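PDB 5C04: alkyl hydroperoxide reductase E from Mycobacterium tuberculosis, which probably acts as a thiol-specific peroxidase, reducing hydrogen peroxide and organic hydroperoxides to water and alcohols with reducing power drawn from mycoredoxin. Local coordinates for residues A[11-14]-A[20-23]; A[80-85]-A[89-94]; A[25-30]-A[64-69]; A[34-39]-A[48-53]. The protein carries 1 engineered substitution. One frame throughout, in Å; residues are numbered along the deposited sequence. Where two conformers were deposited one is given.

Contact 1 of 4, residues A[11-14]-A[20-23]; sequences DFTL and QLVT
Thr13 and Thr23 adopt nearly the same first torsion: chi1 of -52° and -69° puts each hydroxyl beside its own backbone N and each methyl beside the carbonyl carbon. On the face of the sheet that the two side chains share, this brings Thr13 OG1 and Thr23 OG1 to hydrogen-bonding distance, 3.0 Å, with either able to donate. Thr13 CG2 packs 3.3 Å from the same Thr23 OG1. Thr23 was modelled in two conformers, so these side-chain contacts belong to the one described and may not persist in the other. The two threonines form a non-hydrogen-bonded pair of the antiparallel beta hairpin 13-16/21-23, which lies near the N-terminus of this peroxiredoxin. The next pair is hydrogen-bonded: Leu14 N donates to Val22 O over 3.0 Å, and Val22 N to Leu14 O over 2.9 Å. CA-H groups complete the backbone seam, Thr23 CA lying 3.2 Å from Phe12 O and Thr13 CA 3.4 Å from Val22 O. At the open end of the hairpin Asp11 OD1 accepts a weak bond from Phe12 N, 2.9 Å long, and another bond from Arg25 N. Leu14 and Val22 project from the other face, where with Phe12 they pack on Leu92 of strand 91-93; Phe12 and Leu14 also meet Val101 of helix 100-104. The chemistry therefore divides by face: the threonine hydroxyls lie on the outer side, where Thr13 is solvent-exposed, Phe12, Leu14 and Val22 turn toward the core, and paired backbone bonds hold the hairpin between them.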
loop_
_atom_site.group_PDB
_atom_site.type_symbol
_atom_site.label_atom_id
_atom_site.label_comp_id
_atom_site.label_asym_id
_atom_site.label_seq_id
_atom_site.Cartn_x
_atom_site.Cartn_y
_atom_site.Cartn_z
ATOM N N ASP A 11 11.156 -19.919 1.428
ATOM C CA ASP A 11 11.449 -19.098 2.600
ATOM C C ASP A 11 11.173 -17.636 2.276
ATOM O O ASP A 11 11.193 -17.202 1.117
ATOM C CB ASP A 11 12.907 -19.199 3.075
ATOM C CG ASP A 11 13.069 -18.869 4.589
ATOM O OD1 ASP A 11 12.059 -18.630 5.311
ATOM O OD2 ASP A 11 14.234 -18.893 5.066
ATOM N N PHE A 12 10.903 -16.898 3.333
ATOM C CA PHE A 12 10.753 -15.466 3.213
ATOM C C PHE A 12 11.112 -14.787 4.507
ATOM O O PHE A 12 11.029 -15.386 5.572
ATOM C CB PHE A 12 9.321 -15.074 2.781
ATOM C CG PHE A 12 8.219 -15.503 3.747
ATOM C CD1 PHE A 12 8.016 -14.839 4.950
ATOM C CD2 PHE A 12 7.374 -16.566 3.434
ATOM C CE1 PHE A 12 7.006 -15.227 5.826
ATOM C CE2 PHE A 12 6.361 -16.953 4.300
ATOM C CZ PHE A 12 6.168 -16.283 5.495
ATOM N N THR A 13 11.483 -13.510 4.381
ATOM C CA THR A 13 11.652 -12.633 5.524
ATOM C C THR A 13 10.917 -11.334 5.217
ATOM O O THR A 13 11.291 -10.624 4.268
ATOM C CB THR A 13 13.135 -12.315 5.791
ATOM O OG1 THR A 13 13.896 -13.539 5.864
ATOM C CG2 THR A 13 13.292 -11.530 7.096
ATOM N N LEU A 14 9.901 -11.018 6.024
ATOM C CA LEU A 14 9.065 -9.825 5.793
ATOM C C LEU A 14 8.847 -9.051 7.088
ATOM O O LEU A 14 8.887 -9.594 8.187
ATOM C CB LEU A 14 7.690 -10.233 5.208
ATOM C CG LEU A 14 7.697 -10.926 3.845
ATOM C CD1 LEU A 14 6.296 -11.432 3.490
ATOM C CD2 LEU A 14 8.226 -10.058 2.704
ATOM N N GLN A 20 8.923 -5.313 12.753
ATOM C CA GLN A 20 9.778 -6.428 13.178
ATOM C C GLN A 20 9.845 -7.505 12.091
ATOM O O GLN A 20 8.866 -7.712 11.347
ATOM C CB GLN A 20 9.223 -7.051 14.460
ATOM C CG GLN A 20 9.117 -6.079 15.630
ATOM C CD GLN A 20 10.452 -5.655 16.214
ATOM O OE1 GLN A 20 11.487 -6.299 16.000
ATOM N NE2 GLN A 20 10.441 -4.551 16.958
ATOM N N LEU A 21 10.973 -8.197 11.996
ATOM C CA LEU A 21 11.208 -9.159 10.936
ATOM C C LEU A 21 10.674 -10.526 11.312
ATOM O O LEU A 21 11.008 -11.052 12.373
ATOM C CB LEU A 21 12.684 -9.270 10.615
ATOM C CG LEU A 21 13.297 -8.006 10.005
ATOM C CD1 LEU A 21 14.792 -8.169 9.879
ATOM C CD2 LEU A 21 12.650 -7.728 8.656
ATOM N N VAL A 22 9.895 -11.109 10.413
ATOM C CA VAL A 22 9.346 -12.449 10.594
ATOM C C VAL A 22 9.857 -13.315 9.460
ATOM O O VAL A 22 9.749 -12.952 8.302
ATOM C CB VAL A 22 7.820 -12.394 10.545
ATOM C CG1 VAL A 22 7.232 -13.802 10.565
ATOM C CG2 VAL A 22 7.274 -11.560 11.691
ATOM N N THR A 23 10.459 -14.465 9.803
ATOM C CA THR A 23 10.950 -15.400 8.785
ATOM C C THR A 23 10.147 -16.688 8.913
ATOM O O THR A 23 9.763 -17.065 10.010
ATOM C CB THR A 23 12.469 -15.667 8.932
ATOM O OG1 THR A 23 13.196 -14.486 8.585
ATOM C CG2 THR A 23 12.956 -16.823 8.036
#

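Contact 2 of 4, residues A[80-85]-A[89-94]; sequences IWATQS and FPLLSD
Trp81 O is gripped twice by one residue, accepting Ser85 N at 2.9 Å and Ser85 OG at 2.8 Å from opposite faces of its carbonyl plane. The first is the ordinary helical bond; for the second, chi1 of -55° folds the serine hydroxyl back along helix 75-85, close to its C-terminal end. That helix is the crossover of a beta-alpha-beta unit of the thioredoxin fold, linking strand 65-71 to strand 91-93, and the contact is where it rests on the second of these strands. Gln47 ties the polar ends together: its OE1 is bonded to Trp81 NE1 and its NE2 to Ser85 OG, which helps fix the rotation of the indole. Trp81 CG lies anti to the backbone N (chi1 -166°), and the six-membered part of the ring reaches Leu91. The two side chains cross at about a right angle, Leu91 CD2 approaching the ring obliquely, 3.6 Å from Trp81 CE3 and 3.9 Å from Trp81 CZ3. The Trp81 side chain also lies about 4 Å from that of Cys46, probably the active-site cysteine, so the indole, packed on Leu91, probably helps line the surroundings of that residue. Elsewhere on the helix, Gln84 OE1 bonds Gln84 NE2 of the second subunit. The other branch of the leucine completes the packing more loosely, Leu91 CD1 standing 4.5 Å from Ala82 CB.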
loop_
_atom_site.group_PDB
_atom_site.type_symbol
_atom_site.label_atom_id
_atom_site.label_comp_id
_atom_site.label_asym_id
_atom_site.label_seq_id
_atom_site.Cartn_x
_atom_site.Cartn_y
_atom_site.Cartn_z
ATOM N N ILE A 80 -2.187 0.514 11.430
ATOM C CA ILE A 80 -3.464 1.180 11.663
ATOM C C ILE A 80 -4.634 0.186 11.542
ATOM O O ILE A 80 -5.578 0.162 12.330
ATOM C CB ILE A 80 -3.656 2.376 10.696
ATOM C CG1 ILE A 80 -2.605 3.465 10.960
ATOM C CG2 ILE A 80 -5.075 2.911 10.786
ATOM C CD1 ILE A 80 -2.636 4.080 12.341
ATOM N N TRP A 81 -4.597 -0.652 10.508
ATOM C CA TRP A 81 -5.668 -1.609 10.277
ATOM C C TRP A 81 -5.766 -2.573 11.468
ATOM O O TRP A 81 -6.861 -2.841 11.974
ATOM C CB TRP A 81 -5.423 -2.374 8.983
ATOM C CG TRP A 81 -6.620 -3.140 8.487
ATOM C CD1 TRP A 81 -7.936 -2.793 8.595
ATOM C CD2 TRP A 81 -6.600 -4.395 7.792
ATOM N NE1 TRP A 81 -8.736 -3.738 7.998
ATOM C CE2 TRP A 81 -7.940 -4.735 7.493
ATOM C CE3 TRP A 81 -5.583 -5.236 7.377
ATOM C CZ2 TRP A 81 -8.277 -5.895 6.807
ATOM C CZ3 TRP A 81 -5.918 -6.405 6.698
ATOM C CH2 TRP A 81 -7.256 -6.722 6.422
ATOM N N ALA A 82 -4.610 -3.058 11.921
ATOM C CA ALA A 82 -4.571 -3.983 13.055
ATOM C C ALA A 82 -5.033 -3.329 14.345
ATOM O O ALA A 82 -5.812 -3.947 15.111
ATOM C CB ALA A 82 -3.173 -4.544 13.252
ATOM N N THR A 83 -4.601 -2.101 14.585
ATOM C CA THR A 83 -5.045 -1.380 15.789
ATOM C C THR A 83 -6.555 -1.157 15.784
ATOM O O THR A 83 -7.247 -1.443 16.772
ATOM C CB THR A 83 -4.301 -0.054 15.951
ATOM O OG1 THR A 83 -2.912 -0.334 16.091
ATOM C CG2 THR A 83 -4.827 0.709 17.168
ATOM N N GLN A 84 -7.095 -0.663 14.675
ATOM C CA GLN A 84 -8.515 -0.380 14.602
ATOM C C GLN A 84 -9.381 -1.652 14.599
ATOM O O GLN A 84 -10.545 -1.635 15.028
ATOM C CB GLN A 84 -8.780 0.532 13.393
ATOM C CG GLN A 84 -8.131 1.898 13.571
ATOM C CD GLN A 84 -8.396 2.878 12.442
ATOM O OE1 GLN A 84 -9.169 2.608 11.516
ATOM N NE2 GLN A 84 -7.775 4.047 12.540
ATOM N N SER A 85 -8.828 -2.774 14.132
ATOM C CA SER A 85 -9.567 -4.031 14.028
ATOM C C SER A 85 -9.334 -4.980 15.208
ATOM O O SER A 85 -9.994 -6.038 15.280
ATOM C CB SER A 85 -9.184 -4.784 12.745
ATOM O OG SER A 85 -9.363 -3.954 11.594
ATOM N N PHE A 89 -2.281 -10.801 15.797
ATOM C CA PHE A 89 -1.406 -11.692 15.052
ATOM C C PHE A 89 -0.577 -10.882 14.043
ATOM O O PHE A 89 -0.913 -9.712 13.777
ATOM C CB PHE A 89 -2.223 -12.807 14.360
ATOM C CG PHE A 89 -3.389 -12.297 13.527
ATOM C CD1 PHE A 89 -4.646 -12.107 14.097
ATOM C CD2 PHE A 89 -3.221 -11.972 12.180
ATOM C CE1 PHE A 89 -5.704 -11.620 13.344
ATOM C CE2 PHE A 89 -4.290 -11.480 11.426
ATOM C CZ PHE A 89 -5.534 -11.323 12.012
ATOM N N PRO A 90 0.469 -11.489 13.445
ATOM C CA PRO A 90 1.287 -10.749 12.483
ATOM C C PRO A 90 0.621 -10.574 11.120
ATOM O O PRO A 90 0.121 -11.540 10.531
ATOM C CB PRO A 90 2.559 -11.603 12.332
ATOM C CG PRO A 90 2.556 -12.508 13.519
ATOM C CD PRO A 90 1.123 -12.764 13.835
ATOM N N LEU A 91 0.630 -9.326 10.652
ATOM C CA LEU A 91 0.298 -8.966 9.277
ATOM C C LEU A 91 1.613 -8.599 8.651
ATOM O O LEU A 91 2.293 -7.684 9.157
ATOM C CB LEU A 91 -0.617 -7.765 9.238
ATOM C CG LEU A 91 -2.098 -8.019 9.541
ATOM C CD1 LEU A 91 -2.390 -8.316 10.994
ATOM C CD2 LEU A 91 -2.924 -6.807 9.140
ATOM N N LEU A 92 1.984 -9.327 7.601
ATOM C CA LEU A 92 3.283 -9.166 6.948
ATOM C C LEU A 92 3.179 -8.414 5.654
ATOM O O LEU A 92 2.190 -8.556 4.926
ATOM C CB LEU A 92 3.926 -10.509 6.664
ATOM C CG LEU A 92 4.056 -11.436 7.857
ATOM C CD1 LEU A 92 4.898 -12.621 7.426
ATOM C CD2 LEU A 92 4.640 -10.754 9.086
ATOM N N SER A 93 4.215 -7.612 5.362
ATOM C CA SER A 93 4.220 -6.716 4.193
ATOM C C SER A 93 4.997 -7.276 3.015
ATOM O O SER A 93 6.235 -7.302 3.048
ATOM C CB SER A 93 4.834 -5.373 4.576
ATOM O OG SER A 93 3.990 -4.676 5.442
ATOM N N ASP A 94 4.277 -7.700 1.977
ATOM C CA ASP A 94 4.872 -8.163 0.726
ATOM C C ASP A 94 4.933 -6.950 -0.243
ATOM O O ASP A 94 4.417 -6.984 -1.355
ATOM C CB ASP A 94 4.026 -9.337 0.173
ATOM C CG ASP A 94 4.722 -10.110 -0.950
ATOM O OD1 ASP A 94 5.976 -10.040 -1.097
ATOM O OD2 ASP A 94 4.005 -10.786 -1.723
#

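Contact 3 of 4, residues A[25-30]-A[64-69]; sequences RGYRGA and DSAALA
Tyr27 reaches strand 65-71 with its ring, meeting Ala66 and Leu68, two residues apart, which project from the same face. Ala66 CB sits by one half of the ring, 3.5 Å from Tyr27 CE1 and 3.9 Å from Tyr27 CD1. Leu68 uses both branches, CD1 at 4.0 Å from Tyr27 CE2 and CD2 at 3.6 Å from Tyr27 OH. All three methyls come obliquely and from the strand side of the ring, and the contact is chiefly apolar. A chi1 of -66° sets Tyr27 CG beside the backbone N and directs the ring to the strand. Arg28 N donates to Arg25 O over 3.0 Å, closing the short 3-10 turn 25-27, and Ala30 N to Tyr27 O, also over 3.0 Å, closes the next; together they probably help set the tyrosine's position. Gly29, with a phi of 80°, lies within the second turn. Further out the guanidinium groups of Arg25 and Arg28 overlap with an offset, Arg28 CZ lying 3.5 Å above the Arg25 plane, and Asp11 forms a salt bridge with Arg25. On the strand side, Leu68 is backed by Val33 and Leu35, Val33 also touches Tyr27, and Ala67 points to the opposite face, against Phe60. This structural packing, away from the active site, fastens the loop between strands 21-23 and 32-37 over strand 65-71, which lies between 32-37 and 91-93 and runs parallel to both.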
loop_
_atom_site.group_PDB
_atom_site.type_symbol
_atom_site.label_atom_id
_atom_site.label_comp_id
_atom_site.label_asym_id
_atom_site.label_seq_id
_atom_site.Cartn_x
_atom_site.Cartn_y
_atom_site.Cartn_z
ATOM N N ARG A 25 11.225 -19.772 8.187
ATOM C CA ARG A 25 12.138 -20.812 8.728
ATOM C C ARG A 25 12.241 -20.804 10.252
ATOM O O ARG A 25 12.468 -21.869 10.864
ATOM C CB ARG A 25 13.520 -20.637 8.111
ATOM C CG ARG A 25 14.483 -21.786 8.365
ATOM C CD ARG A 25 15.646 -21.683 7.406
ATOM N NE ARG A 25 15.271 -22.131 6.062
ATOM C CZ ARG A 25 15.574 -23.324 5.540
ATOM N NH1 ARG A 25 16.260 -24.215 6.235
ATOM N NH2 ARG A 25 15.189 -23.621 4.307
ATOM N N GLY A 26 12.084 -19.633 10.864
ATOM C CA GLY A 26 12.037 -19.497 12.326
ATOM C C GLY A 26 11.105 -20.473 13.035
ATOM O O GLY A 26 11.357 -20.861 14.176
ATOM N N TYR A 27 10.038 -20.889 12.359
ATOM C CA TYR A 27 9.031 -21.772 12.961
ATOM C C TYR A 27 9.351 -23.273 12.834
ATOM O O TYR A 27 8.674 -24.117 13.454
ATOM C CB TYR A 27 7.655 -21.496 12.353
ATOM C CG TYR A 27 7.099 -20.123 12.667
ATOM C CD1 TYR A 27 6.447 -19.873 13.874
ATOM C CD2 TYR A 27 7.241 -19.064 11.764
ATOM C CE1 TYR A 27 5.920 -18.612 14.154
ATOM C CE2 TYR A 27 6.732 -17.809 12.048
ATOM C CZ TYR A 27 6.082 -17.586 13.238
ATOM O OH TYR A 27 5.564 -16.341 13.517
ATOM N N ARG A 28 10.353 -23.608 12.028
ATOM C CA ARG A 28 10.690 -25.017 11.799
ATOM C C ARG A 28 11.044 -25.730 13.081
ATOM O O ARG A 28 11.749 -25.188 13.933
ATOM C CB ARG A 28 11.820 -25.186 10.797
ATOM C CG ARG A 28 11.343 -25.067 9.367
ATOM C CD ARG A 28 12.301 -25.772 8.437
ATOM N NE ARG A 28 12.048 -25.413 7.049
ATOM C CZ ARG A 28 12.754 -25.867 6.021
ATOM N NH1 ARG A 28 13.766 -26.698 6.229
ATOM N NH2 ARG A 28 12.452 -25.486 4.782
ATOM N N GLY A 29 10.516 -26.945 13.199
ATOM C CA GLY A 29 10.724 -27.792 14.364
ATOM C C GLY A 29 9.839 -27.438 15.544
ATOM O O GLY A 29 9.822 -28.175 16.532
ATOM N N ALA A 30 9.086 -26.337 15.447
ATOM C CA ALA A 30 8.301 -25.830 16.574
ATOM C C ALA A 30 6.803 -25.762 16.270
ATOM O O ALA A 30 5.987 -26.298 17.016
ATOM C CB ALA A 30 8.813 -24.455 16.976
ATOM N N ASP A 64 0.830 -25.269 19.124
ATOM C CA ASP A 64 1.121 -26.077 17.930
ATOM C C ASP A 64 1.176 -25.308 16.604
ATOM O O ASP A 64 1.766 -25.799 15.634
ATOM C CB ASP A 64 0.069 -27.177 17.791
ATOM C CG ASP A 64 -0.061 -28.019 19.047
ATOM O OD1 ASP A 64 0.978 -28.327 19.647
ATOM O OD2 ASP A 64 -1.200 -28.342 19.424
ATOM N N SER A 65 0.543 -24.130 16.562
ATOM C CA SER A 65 0.273 -23.415 15.297
ATOM C C SER A 65 0.598 -21.930 15.409
ATOM O O SER A 65 0.459 -21.317 16.475
ATOM C CB SER A 65 -1.212 -23.569 14.908
ATOM O OG SER A 65 -1.600 -24.956 14.910
ATOM N N ALA A 66 0.990 -21.348 14.275
ATOM C CA ALA A 66 1.108 -19.901 14.144
ATOM C C ALA A 66 0.347 -19.490 12.898
ATOM O O ALA A 66 0.182 -20.294 11.980
ATOM C CB ALA A 66 2.556 -19.483 14.030
ATOM N N ALA A 67 -0.149 -18.254 12.886
ATOM C CA ALA A 67 -0.848 -17.724 11.724
ATOM C C ALA A 67 -0.232 -16.393 11.301
ATOM O O ALA A 67 -0.003 -15.529 12.139
ATOM C CB ALA A 67 -2.315 -17.541 12.012
ATOM N N LEU A 68 0.001 -16.272 10.001
ATOM C CA LEU A 68 0.579 -15.051 9.418
ATOM C C LEU A 68 -0.279 -14.595 8.266
ATOM O O LEU A 68 -0.505 -15.346 7.323
ATOM C CB LEU A 68 1.990 -15.329 8.890
ATOM C CG LEU A 68 2.956 -16.008 9.871
ATOM C CD1 LEU A 68 4.226 -16.484 9.188
ATOM C CD2 LEU A 68 3.292 -15.062 10.995
ATOM N N ALA A 69 -0.720 -13.345 8.318
ATOM C CA ALA A 69 -1.468 -12.764 7.212
ATOM C C ALA A 69 -0.439 -12.061 6.324
ATOM O O ALA A 69 0.507 -11.486 6.866
ATOM C CB ALA A 69 -2.529 -11.819 7.725
#

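Contact 4 of 4, residues A[34-39]-A[48-53]; sequences LLVFHP and GELDQL. Engineered in segment 34-39: His38 (natural residue Phe).
Val36 and Leu53 supply the first apolar contact, reaching toward each other tip to tip with Val36 CG2 4.1 Å from Leu53 CD1. The other branch of the valine, CG1, is anti to the backbone N (chi1 -177°) and lies 4.3 Å from Leu50 CD2. An aromatic contact follows at His38, an engineered residue in place of the natural Phe. Its ring carbon CG stands between the backbone N and the carbonyl carbon (chi1 68°), and its side chain crosses that of Leu50 at about a right angle. His38 NE2 is 4.0 Å from Leu50 CD1, while Val36 O lies at the ring edge, in its plane. The His38 side chain is also about 3 Å from that of Cys46, probably the active-site cysteine. Polar partners lie beside the apolar contacts: Glu49 OE1 forms salt bridges with Arg117 and Arg140, and His38 O accepts a hydrogen bond from Ser71 OG. Through Val36, His38, Leu50 and Leu53, helix 44-55 packs against the first strand of the beta-alpha-beta unit 32-37, 44-55, 65-71, while strand 32-37 itself runs between strand 65-71, parallel to it, and strand 114-122, antiparallel.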
loop_
_atom_site.group_PDB
_atom_site.type_symbol
_atom_site.label_atom_id
_atom_site.label_comp_id
_atom_site.label_asym_id
_atom_site.label_seq_id
_atom_site.Cartn_x
_atom_site.Cartn_y
_atom_site.Cartn_z
ATOM N N LEU A 34 0.137 -21.365 9.354
ATOM C CA LEU A 34 -0.947 -21.008 8.452
ATOM C C LEU A 34 -0.557 -19.681 7.802
ATOM O O LEU A 34 -0.369 -18.676 8.509
ATOM C CB LEU A 34 -2.254 -20.814 9.213
ATOM C CG LEU A 34 -3.477 -20.435 8.385
ATOM C CD1 LEU A 34 -3.932 -21.542 7.455
ATOM C CD2 LEU A 34 -4.609 -19.992 9.297
ATOM N N LEU A 35 -0.434 -19.717 6.487
ATOM C CA LEU A 35 -0.161 -18.498 5.676
ATOM C C LEU A 35 -1.441 -18.060 5.005
ATOM O O LEU A 35 -1.992 -18.797 4.166
ATOM C CB LEU A 35 0.870 -18.790 4.589
ATOM C CG LEU A 35 2.224 -19.317 5.073
ATOM C CD1 LEU A 35 3.138 -19.570 3.895
ATOM C CD2 LEU A 35 2.868 -18.371 6.068
ATOM N N VAL A 36 -1.932 -16.871 5.389
ATOM C CA VAL A 36 -3.169 -16.316 4.830
ATOM C C VAL A 36 -2.808 -15.107 3.940
ATOM O O VAL A 36 -2.693 -13.960 4.406
ATOM C CB VAL A 36 -4.186 -15.923 5.927
ATOM C CG1 VAL A 36 -5.486 -15.428 5.289
ATOM C CG2 VAL A 36 -4.442 -17.121 6.884
ATOM N N PHE A 37 -2.620 -15.387 2.665
ATOM C CA PHE A 37 -2.446 -14.295 1.667
ATOM C C PHE A 37 -3.788 -13.638 1.446
ATOM O O PHE A 37 -4.816 -14.316 1.383
ATOM C CB PHE A 37 -1.906 -14.841 0.347
ATOM C CG PHE A 37 -0.472 -15.297 0.417
ATOM C CD1 PHE A 37 -0.145 -16.599 0.791
ATOM C CD2 PHE A 37 0.559 -14.438 0.070
ATOM C CE1 PHE A 37 1.180 -17.028 0.829
ATOM C CE2 PHE A 37 1.885 -14.862 0.097
ATOM C CZ PHE A 37 2.188 -16.144 0.489
ATOM N N HIS A 38 -3.802 -12.312 1.283
ATOM C CA HIS A 38 -5.062 -11.641 0.988
ATOM C C HIS A 38 -4.813 -10.348 0.222
ATOM O O HIS A 38 -3.716 -9.785 0.313
ATOM C CB HIS A 38 -5.893 -11.405 2.242
ATOM C CG HIS A 38 -5.299 -10.414 3.160
ATOM N ND1 HIS A 38 -5.689 -9.090 3.141
ATOM C CD2 HIS A 38 -4.281 -10.501 4.051
ATOM C CE1 HIS A 38 -4.970 -8.421 4.016
ATOM N NE2 HIS A 38 -4.118 -9.242 4.583
ATOM N N PRO A 39 -5.817 -9.901 -0.548
ATOM C CA PRO A 39 -5.676 -8.697 -1.354
ATOM C C PRO A 39 -5.252 -7.383 -0.672
ATOM O O PRO A 39 -4.171 -6.864 -0.977
ATOM C CB PRO A 39 -7.063 -8.565 -1.993
ATOM C CG PRO A 39 -7.498 -9.959 -2.195
ATOM C CD PRO A 39 -6.935 -10.733 -1.016
ATOM N N GLY A 48 -13.655 -9.155 6.556
ATOM C CA GLY A 48 -14.460 -10.257 7.052
ATOM C C GLY A 48 -13.604 -11.458 7.366
ATOM O O GLY A 48 -13.823 -12.144 8.378
ATOM N N GLU A 49 -12.687 -11.791 6.463
ATOM C CA GLU A 49 -11.845 -12.978 6.661
ATOM C C GLU A 49 -10.935 -12.815 7.861
ATOM O O GLU A 49 -10.837 -13.730 8.686
ATOM C CB GLU A 49 -11.022 -13.304 5.417
ATOM C CG GLU A 49 -11.845 -13.606 4.173
ATOM C CD GLU A 49 -11.018 -14.327 3.129
ATOM O OE1 GLU A 49 -10.073 -13.686 2.621
ATOM O OE2 GLU A 49 -11.261 -15.549 2.856
ATOM N N LEU A 50 -10.262 -11.689 7.990
ATOM C CA LEU A 50 -9.371 -11.505 9.143
ATOM C C LEU A 50 -10.143 -11.282 10.442
ATOM O O LEU A 50 -9.655 -11.656 11.492
ATOM C CB LEU A 50 -8.313 -10.435 8.879
ATOM C CG LEU A 50 -7.238 -10.814 7.850
ATOM C CD1 LEU A 50 -6.073 -9.822 7.972
ATOM C CD2 LEU A 50 -6.773 -12.242 7.908
ATOM N N ASP A 51 -11.330 -10.686 10.388
ATOM C CA ASP A 51 -12.167 -10.578 11.593
ATOM C C ASP A 51 -12.561 -11.951 12.072
ATOM O O ASP A 51 -12.554 -12.189 13.297
ATOM C CB ASP A 51 -13.404 -9.694 11.347
ATOM C CG ASP A 51 -13.079 -8.207 11.273
ATOM O OD1 ASP A 51 -11.899 -7.773 11.449
ATOM O OD2 ASP A 51 -14.037 -7.410 11.086
ATOM N N GLN A 52 -12.909 -12.864 11.170
ATOM C CA GLN A 52 -13.252 -14.248 11.566
ATOM C C GLN A 52 -12.013 -14.898 12.197
ATOM O O GLN A 52 -12.111 -15.575 13.229
ATOM C CB GLN A 52 -13.814 -15.041 10.362
ATOM C CG GLN A 52 -13.804 -16.578 10.438
ATOM C CD GLN A 52 -15.038 -17.223 11.041
ATOM O OE1 GLN A 52 -16.073 -16.596 11.226
ATOM N NE2 GLN A 52 -14.906 -18.488 11.398
ATOM N N LEU A 53 -10.850 -14.716 11.581
ATOM C CA LEU A 53 -9.601 -15.285 12.126
ATOM C C LEU A 53 -9.354 -14.739 13.540
ATOM O O LEU A 53 -9.078 -15.510 14.492
ATOM C CB LEU A 53 -8.435 -14.926 11.199
ATOM C CG LEU A 53 -7.147 -15.744 11.322
ATOM C CD1 LEU A 53 -6.209 -15.432 10.161
ATOM C CD2 LEU A 53 -6.455 -15.479 12.635
#

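How the contacts relate
All four contacts gather on one mixed sheet of the thioredoxin fold. Along the chain contact 1 comes first; contact 4 then falls between the two segments of contact 3, and contact 2 follows. Strands 32-37, 65-71, 91-93, 13-16 and 21-23 are successive neighbours in the sheet, linking contacts 4, 3, 2 and 1. Centres lie about 11 Å apart for contacts 1 and 3 and for contacts 2 and 4, and about 18 Å apart for contacts 1 and 4. Contacts 2 and 4 meet where Trp81 touches His38 and Leu50, close to Cys46, whereas contacts 1 and 3 share a more distant apolar layer around Leu68.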